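Local coordinates for protein replicative DNA helicase (Mycobacterium chimaera, PDB 6RIY) that is an intein of the Hint (hedgehog/intein) fold that interrupts a replicative DNA helicase and probably excises itself by protein splicing, at residues A64-W67 / G72-T75; V51-G56 / G139-H144. All blocks are in the same frame, centred on the assembly; numbering follows the deposited sequence.

Contact 1: residues A64-W67 / G72-T75; sequences AHQW and GIRT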
ATOM      1  N   ALA A  64       3.507  -8.698  -6.415  1.00 14.32           N
ATOM      2  CA  ALA A  64       4.287  -7.717  -7.155  1.00 17.37           C
ATOM      3  C   ALA A  64       4.061  -6.280  -6.703  1.00 18.73           C
ATOM      4  O   ALA A  64       4.668  -5.374  -7.280  1.00 20.91           O
ATOM      5  CB  ALA A  64       3.993  -7.824  -8.648  1.00 20.47           C
ATOM      6  N   HIS A  65       3.201  -6.042  -5.716  1.00 11.33           N
ATOM      7  CA  HIS A  65       3.006  -4.681  -5.221  1.00 13.88           C
ATOM      8  C   HIS A  65       4.324  -4.098  -4.718  1.00 15.13           C
ATOM      9  O   HIS A  65       5.128  -4.802  -4.106  1.00 10.79           O
ATOM     10  CB  HIS A  65       1.970  -4.671  -4.096  1.00 13.09           C
ATOM     11  CG  HIS A  65       1.531  -3.297  -3.700  1.00 12.59           C
ATOM     12  ND1 HIS A  65       0.470  -2.657  -4.298  1.00 14.00           N
ATOM     13  CD2 HIS A  65       2.014  -2.438  -2.769  1.00 12.97           C
ATOM     14  CE1 HIS A  65       0.314  -1.462  -3.756  1.00 16.01           C
ATOM     15  NE2 HIS A  65       1.239  -1.305  -2.825  1.00 14.50           N
ATOM     16  N   GLN A  66       4.547  -2.807  -4.981  1.00 11.13           N
ATOM     17  CA  GLN A  66       5.839  -2.170  -4.729  1.00 10.54           C
ATOM     18  C   GLN A  66       5.821  -1.306  -3.475  1.00 10.42           C
ATOM     19  O   GLN A  66       4.816  -0.658  -3.167  1.00 15.02           O
ATOM     20  CB  GLN A  66       6.256  -1.325  -5.933  1.00 16.28           C
ATOM     21  CG  GLN A  66       6.442  -2.155  -7.184  1.00 19.36           C
ATOM     22  CD  GLN A  66       6.704  -1.311  -8.411  1.00 27.29           C
ATOM     23  OE1 GLN A  66       7.119  -0.164  -8.307  1.00 28.69           O
ATOM     24  NE2 GLN A  66       6.450  -1.878  -9.585  1.00 40.51           N
ATOM     25  N   TRP A  67       6.947  -1.305  -2.753  1.00  9.16           N
ATOM     26  CA  TRP A  67       7.069  -0.630  -1.465  1.00  8.46           C
ATOM     27  C   TRP A  67       8.345   0.201  -1.477  1.00  9.07           C
ATOM     28  O   TRP A  67       9.406  -0.308  -1.867  1.00 10.94           O
ATOM     29  CB  TRP A  67       7.129  -1.642  -0.316  1.00 10.28           C
ATOM     30  CG  TRP A  67       5.924  -2.533  -0.251  1.00  7.15           C
ATOM     31  CD1 TRP A  67       5.747  -3.717  -0.904  1.00 11.47           C
ATOM     32  CD2 TRP A  67       4.726  -2.298   0.496  1.00 11.09           C
ATOM     33  NE1 TRP A  67       4.509  -4.239  -0.605  1.00 12.92           N
ATOM     34  CE2 TRP A  67       3.863  -3.386   0.251  1.00 12.69           C
ATOM     35  CE3 TRP A  67       4.302  -1.277   1.355  1.00 11.72           C
ATOM     36  CZ2 TRP A  67       2.601  -3.484   0.835  1.00  8.88           C
ATOM     37  CZ3 TRP A  67       3.042  -1.373   1.926  1.00  8.72           C
ATOM     38  CH2 TRP A  67       2.206  -2.467   1.658  1.00  9.93           C
ATOM     39  N   GLY A  72      15.811   0.684  -1.723  1.00 14.52           N
ATOM     40  CA  GLY A  72      15.247   0.616  -3.056  1.00 15.22           C
ATOM     41  C   GLY A  72      13.780   0.243  -3.004  1.00 20.55           C
ATOM     42  O   GLY A  72      13.209  -0.007  -1.946  1.00 17.05           O
ATOM     43  N   ILE A  73      13.173   0.230  -4.183  1.00 15.68           N
ATOM     44  CA  ILE A  73      11.807  -0.275  -4.312  1.00 13.49           C
ATOM     45  C   ILE A  73      11.840  -1.796  -4.271  1.00 18.85           C
ATOM     46  O   ILE A  73      12.617  -2.429  -5.000  1.00 20.08           O
ATOM     47  CB  ILE A  73      11.152   0.228  -5.610  1.00 14.83           C
ATOM     48  CG1 ILE A  73      11.301   1.734  -5.746  1.00 17.38           C
ATOM     49  CG2 ILE A  73       9.664  -0.130  -5.615  1.00 14.28           C
ATOM     50  CD1 ILE A  73      10.703   2.487  -4.587  1.00 19.81           C
ATOM     51  N   ARG A  74      10.997  -2.391  -3.421  1.00 13.86           N
ATOM     52  CA  ARG A  74      10.905  -3.840  -3.299  1.00 12.44           C
ATOM     53  C   ARG A  74       9.466  -4.281  -3.497  1.00 10.90           C
ATOM     54  O   ARG A  74       8.536  -3.578  -3.109  1.00 12.46           O
ATOM     55  CB  ARG A  74      11.399  -4.328  -1.931  1.00 12.64           C
ATOM     56  CG  ARG A  74      12.871  -4.034  -1.684  1.00 20.10           C
ATOM     57  CD  ARG A  74      13.466  -4.963  -0.626  1.00 25.91           C
ATOM     58  NE  ARG A  74      14.916  -5.086  -0.777  1.00 31.54           N
ATOM     59  CZ  ARG A  74      15.553  -6.224  -1.044  1.00 34.54           C
ATOM     60  NH1 ARG A  74      14.878  -7.360  -1.176  1.00 32.65           N
ATOM     61  NH2 ARG A  74      16.874  -6.232  -1.166  1.00 37.26           N
ATOM     62  N   THR A  75       9.289  -5.441  -4.110  1.00 11.60           N
ATOM     63  CA  THR A  75       7.956  -6.019  -4.157  1.00 10.97           C
ATOM     64  C   THR A  75       7.666  -6.740  -2.850  1.00 10.87           C
ATOM     65  O   THR A  75       8.574  -7.045  -2.075  1.00 11.84           O
ATOM     66  CB  THR A  75       7.822  -6.995  -5.321  1.00 14.95           C
ATOM     67  OG1 THR A  75       8.646  -8.131  -5.057  1.00 17.46           O
ATOM     68  CG2 THR A  75       8.264  -6.345  -6.618  1.00 21.90           C
TER

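Contact 2: residues V51-G56 / G139-H144; sequences VEFSDG and GMVPTH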
ATOM      1  N   VAL A  51       2.029  -8.497   4.660  1.00 14.71           N
ATOM      2  CA  VAL A  51       3.176  -7.691   5.063  1.00 12.14           C
ATOM      3  C   VAL A  51       2.856  -7.056   6.409  1.00 12.65           C
ATOM      4  O   VAL A  51       1.875  -6.318   6.539  1.00 16.07           O
ATOM      5  CB  VAL A  51       3.522  -6.620   4.020  1.00 13.97           C
ATOM      6  CG1 VAL A  51       4.853  -5.960   4.381  1.00 11.62           C
ATOM      7  CG2 VAL A  51       3.547  -7.230   2.620  1.00 12.04           C
ATOM      8  N   GLU A  52       3.682  -7.349   7.403  1.00 10.19           N
ATOM      9  CA  GLU A  52       3.502  -6.870   8.769  1.00 11.29           C
ATOM     10  C   GLU A  52       4.584  -5.850   9.081  1.00 18.79           C
ATOM     11  O   GLU A  52       5.773  -6.112   8.860  1.00 14.96           O
ATOM     12  CB  GLU A  52       3.560  -8.039   9.755  1.00 14.09           C
ATOM     13  CG  GLU A  52       3.332  -7.661  11.194  1.00 29.13           C
ATOM     14  CD  GLU A  52       3.478  -8.846  12.126  1.00 44.92           C
ATOM     15  OE1 GLU A  52       2.571  -9.054  12.958  1.00 47.12           O
ATOM     16  OE2 GLU A  52       4.496  -9.571  12.023  1.00 49.20           O
ATOM     17  N   PHE A  53       4.171  -4.695   9.592  1.00 11.15           N
ATOM     18  CA  PHE A  53       5.104  -3.615   9.896  1.00 15.40           C
ATOM     19  C   PHE A  53       5.311  -3.491  11.395  1.00 15.99           C
ATOM     20  O   PHE A  53       4.568  -4.049  12.196  1.00 14.44           O
ATOM     21  CB  PHE A  53       4.603  -2.306   9.300  1.00 11.70           C
ATOM     22  CG  PHE A  53       4.482  -2.361   7.811  1.00  9.81           C
ATOM     23  CD1 PHE A  53       5.582  -2.107   7.007  1.00 15.12           C
ATOM     24  CD2 PHE A  53       3.276  -2.688   7.221  1.00 12.45           C
ATOM     25  CE1 PHE A  53       5.480  -2.162   5.621  1.00 15.86           C
ATOM     26  CE2 PHE A  53       3.165  -2.759   5.830  1.00 10.97           C
ATOM     27  CZ  PHE A  53       4.279  -2.485   5.035  1.00 16.21           C
ATOM     28  N   SER A  54       6.354  -2.743  11.768  1.00 17.05           N
ATOM     29  CA  SER A  54       6.721  -2.623  13.172  1.00 15.55           C
ATOM     30  C   SER A  54       5.719  -1.814  13.987  1.00 16.60           C
ATOM     31  O   SER A  54       5.793  -1.845  15.221  1.00 18.93           O
ATOM     32  CB  SER A  54       8.109  -1.996  13.299  1.00 15.76           C
ATOM     33  OG  SER A  54       8.154  -0.759  12.613  1.00 16.25           O
ATOM     34  N   ASP A  55       4.793  -1.107  13.343  1.00 15.41           N
ATOM     35  CA  ASP A  55       3.792  -0.317  14.049  1.00 17.42           C
ATOM     36  C   ASP A  55       2.528  -1.109  14.344  1.00 19.26           C
ATOM     37  O   ASP A  55       1.605  -0.571  14.960  1.00 23.80           O
ATOM     38  CB  ASP A  55       3.430   0.927  13.237  1.00 19.17           C
ATOM     39  CG  ASP A  55       2.716   0.579  11.935  1.00 19.54           C
ATOM     40  OD1 ASP A  55       2.932  -0.541  11.419  1.00 18.08           O
ATOM     41  OD2 ASP A  55       1.948   1.421  11.431  1.00 27.34           O
ATOM     42  N   GLY A  56       2.460  -2.362  13.909  1.00 18.01           N
ATOM     43  CA  GLY A  56       1.272  -3.172  14.059  1.00 17.88           C
ATOM     44  C   GLY A  56       0.417  -3.253  12.814  1.00 18.43           C
ATOM     45  O   GLY A  56      -0.503  -4.072  12.767  1.00 16.54           O
ATOM     46  N   GLY A 139      -1.956   2.112  10.117  1.00 11.94           N
ATOM     47  CA  GLY A 139      -0.791   2.928  10.417  1.00 12.26           C
ATOM     48  C   GLY A 139      -0.395   3.931   9.362  1.00 11.14           C
ATOM     49  O   GLY A 139       0.582   4.668   9.559  1.00 13.53           O
ATOM     50  N   MET A 140      -1.118   3.981   8.241  1.00  9.93           N
ATOM     51  CA  MET A 140      -0.884   4.961   7.176  1.00  8.72           C
ATOM     52  C   MET A 140       0.538   4.838   6.625  1.00 13.01           C
ATOM     53  O   MET A 140       1.327   5.792   6.617  1.00 13.42           O
ATOM     54  CB  MET A 140      -1.185   6.382   7.673  1.00  9.97           C
ATOM     55  CG  MET A 140      -2.576   6.502   8.284  1.00 11.23           C
ATOM     56  SD  MET A 140      -2.972   8.200   8.710  1.00 17.89           S
ATOM     57  CE  MET A 140      -2.219   8.336  10.330  1.00 25.14           C
ATOM     58  N   VAL A 141       0.849   3.626   6.184  1.00  8.87           N
ATOM     59  CA  VAL A 141       2.173   3.281   5.666  1.00 10.68           C
ATOM     60  C   VAL A 141       2.249   3.689   4.198  1.00 10.04           C
ATOM     61  O   VAL A 141       1.369   3.297   3.412  1.00  9.97           O
ATOM     62  CB  VAL A 141       2.428   1.784   5.831  1.00 10.23           C
ATOM     63  CG1 VAL A 141       3.806   1.398   5.315  1.00 13.30           C
ATOM     64  CG2 VAL A 141       2.267   1.380   7.291  1.00 14.15           C
ATOM     65  N   PRO A 142       3.285   4.432   3.801  0.62  8.92           N
ATOM     66  CA  PRO A 142       3.468   4.780   2.386  0.62  9.80           C
ATOM     67  C   PRO A 142       3.613   3.533   1.525  0.62  9.10           C
ATOM     68  O   PRO A 142       4.292   2.572   1.895  0.62 11.09           O
ATOM     69  CB  PRO A 142       4.763   5.607   2.392  0.62 12.09           C
ATOM     70  CG  PRO A 142       4.929   6.066   3.801  0.62 11.29           C
ATOM     71  CD  PRO A 142       4.341   4.991   4.660  0.62 10.40           C
ATOM     72  N   THR A 143       2.953   3.551   0.369  1.00  7.41           N
ATOM     73  CA  THR A 143       3.062   2.439  -0.555  1.00  8.46           C
ATOM     74  C   THR A 143       2.961   2.989  -1.969  1.00  9.73           C
ATOM     75  O   THR A 143       2.437   4.085  -2.193  1.00 12.32           O
ATOM     76  CB  THR A 143       1.992   1.365  -0.266  1.00 10.97           C
ATOM     77  OG1 THR A 143       2.359   0.140  -0.913  1.00 12.74           O
ATOM     78  CG2 THR A 143       0.606   1.811  -0.728  1.00  8.49           C
ATOM     79  N   HIS A 144       3.492   2.234  -2.926  1.00  8.01           N
ATOM     80  CA  HIS A 144       3.531   2.707  -4.301  1.00  8.87           C
ATOM     81  C   HIS A 144       2.265   2.313  -5.056  1.00 13.94           C
ATOM     82  O   HIS A 144       1.772   1.188  -4.924  1.00 15.22           O
ATOM     83  CB  HIS A 144       4.764   2.160  -5.019  1.00 12.87           C
ATOM     84  CG  HIS A 144       5.938   3.086  -4.977  1.00 21.89           C
ATOM     85  ND1 HIS A 144       5.889   4.370  -5.476  1.00 24.21           N
ATOM     86  CD2 HIS A 144       7.190   2.917  -4.491  1.00 27.40           C
ATOM     87  CE1 HIS A 144       7.065   4.950  -5.308  1.00 26.70           C
ATOM     88  NE2 HIS A 144       7.870   4.093  -4.707  1.00 27.53           N
TER

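Contact 1: residues A64-W67 / G72-T75
Ala64 meets Thr75 through its carbonyl: Ala64 O lies 3.8 Å from Thr75 CG2, where the chain is just entering strand 66-69. His65 also uses its carbonyl: its O receives the CA-H of Thr75 at 3.1 Å. The imidazole leaves in the other direction, ND1 bonded to the amino terminus of Ala1 and NE2 to Thr143 OG1, with CD2 coming over one face of the Trp67 indole near its rim.

Gln66 faces Thr75 as the non-hydrogen-bonded pair, their side chains on the same face of the sheet. With CG set beside the backbone N (chi1 -62°), the Gln66 side chain crosses that of Ile73 at an oblique angle; its CB lies 3.6 Å from Ile73 CG2, and the amide OE1 reaches the same methyl.

Trp67 and Arg74 form the hydrogen-bonded pair. Trp67 N gives its hydrogen to Arg74 O at 2.8 Å, bent to 140°, while Arg74 N returns a straighter bond (168°) to Trp67 O at 3.0 Å, in the carbonyl plane. Arg74 O serves further, lying in the indole plane 3.6 Å from Trp67 CD1 and also taking the CA-H of Gln66. Next to CD1 on the same edge, NE1 hydrogen-bonds to Ser76 OG, just past the second strand, and Arg74 runs off to hydrogen-bond with Gln78 O through NH1.

Beside this pairing, the Trp67 ring has His65 CD2 over one face and Arg74 O at its edge. Such an arrangement is consistent with the block B histidine and tryptophan of a class 3 intein. The chemistry of this short antiparallel hairpin is thus mainly that of the backbone: two N-H...O bonds and the CA-H...O contacts carry the pairing, which leaves the His65 nitrogens for Ala1 N and Thr143 OG1.

Contact 2: residues V51-G56 / G139-H144
Phe53 turns its ring toward Val141 by placing CG beside its own backbone N (chi1 -61°), and Val141 answers by extending CG1 away from its N (chi1 -179°). The two side chains approach from opposite directions and meet as a CH-pi contact: Val141 CG1 sits over one face of the ring, 4.0 Å from the centroid of Phe53 and 16° off the ring normal. It leans toward the rim on the CZ and CE1 side, while the second methyl, CG2, comes 4.2 Å from Phe53 CD2. Both residues are buried, and the ring of Phe53 also meets that of Trp67 at a slant and touches Val109 of strand 107-117.

Nearer the surface, Asp55 folds its carboxylate back between its backbone N and carbonyl carbon, bringing OD2 to 3.3 Å from Gly139 CA. The close approach is possible because Gly139 carries no side chain on the flank that looks toward Asp55. OD2 also hydrogen-bonds to Thr57 OG1, which helps restrain the carboxylate's rotation. Asp55 is presented by a type I beta turn from Phe53 to Gly56, closed by Gly56 N to Phe53 O at 3.2 Å.

What results is a buried apolar contact, with the Asp55 carboxylate against Gly139 at its more exposed side, joining the turn after strand 48-53 to the start of strand 141-144. Tying an internal hairpin to the last strand suits the compact all-beta Hint fold, in which both chain termini converge centrally; two residues beyond Val141, Thr143 is consistent with the block G threonine of class 3 inteins.

Contact 1 is nested inside the loop that contact 2 closes: strand 48-53 comes first, then the hairpin of strands 66-69 and 72-75, and finally strand 141-144. Their centres lie about 13 Å apart, yet the two touch directly. Strand 141-144, half of contact 2, is where they meet: its beginning packs on Phe53, and its end lies beside the hairpin of contact 1, with Gln66 O 3.2 Å from His144 N in a probable hydrogen bond. His65 bonds to both Ala1 N and Thr143, so the amino terminus and the last strand lie near each other, consistent with the convergence of termini that splicing needs; the carboxyl-terminal end is engineered in this variant.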